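Long-range contact in NAD(P)H-hydrate epimerase (Saccharomyces cerevisiae, PDB 1JZT), which catalyses the epimerization of the R and S forms of NAD(P)HX, the hydrated, damaged form of NAD(P)H, so that both epimers can be repaired: residues F37-Q41 with L81-G85. Residues are numbered along the deposited sequence.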
loop_
_atom_site.group_PDB
_atom_site.type_symbol
_atom_site.label_atom_id
_atom_site.label_comp_id
_atom_site.label_asym_id
_atom_site.label_seq_id
_atom_site.Cartn_x
_atom_site.Cartn_y
_atom_site.Cartn_z
ATOM N N PHE A 37 7.655 4.828 -0.963
ATOM C CA PHE A 37 7.816 6.210 -0.524
ATOM C C PHE A 37 6.472 6.919 -0.649
ATOM O O PHE A 37 6.033 7.617 0.276
ATOM C CB PHE A 37 8.857 6.946 -1.375
ATOM C CG PHE A 37 9.055 8.384 -0.967
ATOM C CD1 PHE A 37 9.941 8.712 0.050
ATOM C CD2 PHE A 37 8.295 9.396 -1.546
ATOM C CE1 PHE A 37 10.068 10.026 0.500
ATOM C CE2 PHE A 37 8.410 10.720 -1.103
ATOM C CZ PHE A 37 9.300 11.029 -0.078
ATOM N N SER A 38 5.816 6.721 -1.790
ATOM C CA SER A 38 4.512 7.330 -2.051
ATOM C C SER A 38 3.519 7.016 -0.942
ATOM O O SER A 38 2.866 7.905 -0.405
ATOM C CB SER A 38 3.945 6.824 -3.383
ATOM O OG SER A 38 4.680 7.326 -4.476
ATOM N N VAL A 39 3.394 5.734 -0.620
ATOM C CA VAL A 39 2.480 5.306 0.432
ATOM C C VAL A 39 2.790 6.017 1.747
ATOM O O VAL A 39 1.890 6.516 2.411
ATOM C CB VAL A 39 2.568 3.790 0.679
ATOM C CG1 VAL A 39 1.624 3.393 1.815
ATOM C CG2 VAL A 39 2.214 3.039 -0.599
ATOM N N ALA A 40 4.060 6.040 2.140
ATOM C CA ALA A 40 4.457 6.713 3.378
ATOM C C ALA A 40 4.072 8.195 3.345
ATOM O O ALA A 40 3.557 8.745 4.325
ATOM C CB ALA A 40 5.950 6.576 3.581
ATOM N N GLN A 41 4.332 8.852 2.220
ATOM C CA GLN A 41 3.985 10.267 2.095
ATOM C C GLN A 41 2.464 10.479 2.257
ATOM O O GLN A 41 2.036 11.453 2.878
ATOM C CB GLN A 41 4.485 10.810 0.745
ATOM C CG GLN A 41 4.449 12.338 0.601
ATOM C CD GLN A 41 5.206 12.829 -0.632
ATOM O OE1 GLN A 41 4.930 12.402 -1.749
ATOM N NE2 GLN A 41 6.157 13.734 -0.427
ATOM N N LEU A 81 8.306 5.788 7.028
ATOM C CA LEU A 81 7.477 6.260 8.136
ATOM C C LEU A 81 8.310 6.422 9.395
ATOM O O LEU A 81 8.073 7.331 10.195
ATOM C CB LEU A 81 6.335 5.283 8.409
ATOM C CG LEU A 81 5.191 5.295 7.390
ATOM C CD1 LEU A 81 4.209 4.170 7.705
ATOM C CD2 LEU A 81 4.495 6.648 7.440
ATOM N N LYS A 82 9.285 5.536 9.574
ATOM C CA LYS A 82 10.159 5.614 10.739
ATOM C C LYS A 82 10.975 6.901 10.603
ATOM O O LYS A 82 11.111 7.661 11.556
ATOM C CB LYS A 82 11.087 4.395 10.792
ATOM C CG LYS A 82 12.011 4.359 11.998
ATOM C CD LYS A 82 11.232 4.147 13.284
ATOM C CE LYS A 82 12.149 4.137 14.494
ATOM N NZ LYS A 82 11.360 3.907 15.735
ATOM N N LEU A 83 11.501 7.151 9.407
ATOM C CA LEU A 83 12.285 8.355 9.174
ATOM C C LEU A 83 11.418 9.603 9.327
ATOM O O LEU A 83 11.889 10.635 9.810
ATOM C CB LEU A 83 12.921 8.313 7.778
ATOM C CG LEU A 83 14.157 7.403 7.691
ATOM C CD1 LEU A 83 14.292 6.823 6.302
ATOM C CD2 LEU A 83 15.399 8.198 8.083
ATOM N N PHE A 84 10.149 9.499 8.933
ATOM C CA PHE A 84 9.223 10.624 9.020
ATOM C C PHE A 84 8.773 10.951 10.448
ATOM O O PHE A 84 8.076 11.943 10.669
ATOM C CB PHE A 84 7.980 10.379 8.145
ATOM C CG PHE A 84 8.264 10.336 6.664
ATOM C CD1 PHE A 84 9.431 10.892 6.142
ATOM C CD2 PHE A 84 7.349 9.749 5.785
ATOM C CE1 PHE A 84 9.690 10.861 4.772
ATOM C CE2 PHE A 84 7.598 9.713 4.412
ATOM C CZ PHE A 84 8.771 10.271 3.904
ATOM N N GLY A 85 9.150 10.118 11.410
ATOM C CA GLY A 85 8.773 10.394 12.786
ATOM C C GLY A 85 7.679 9.531 13.386
ATOM O O GLY A 85 7.277 9.753 14.531
#
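The C-terminal end of helix 69-83, whose first turn holds residues predicted to bind NADPHX in this Rossmann-like domain, meets the middle-to-later part of helix 28-46. Within the two segments the CA atoms of A40 and L81 lie nearest, 5.7 Å apart. The small methyl of A40 suits so close an approach, and the end of L81 packs beside it: A40 CB is 4.1 Å from L81 CG, and A40 O 3.9 Å from L81 CD2. One turn on, F84 points toward 37-41, and its long ring reaches both A40 and F37. F84 CE2 lies 3.6 Å from A40 CB, and F84 CZ 3.7 Å from F37 CE1, an aromatic contact with planes at 83° and centroids 5.9 Å apart. A separate edge-to-face pair joins F37 to H80. Q41 OE1 hydrogen-bonds the backbone N of Q242, outside this contact. G85, with phi 106°, closes the helix in a Schellman motif, a backbone that glycine adopts without strain. With no hydrogen bond across the segments, the contact rests on apolar packing, and the small A40 is consistent with the close approach at L81.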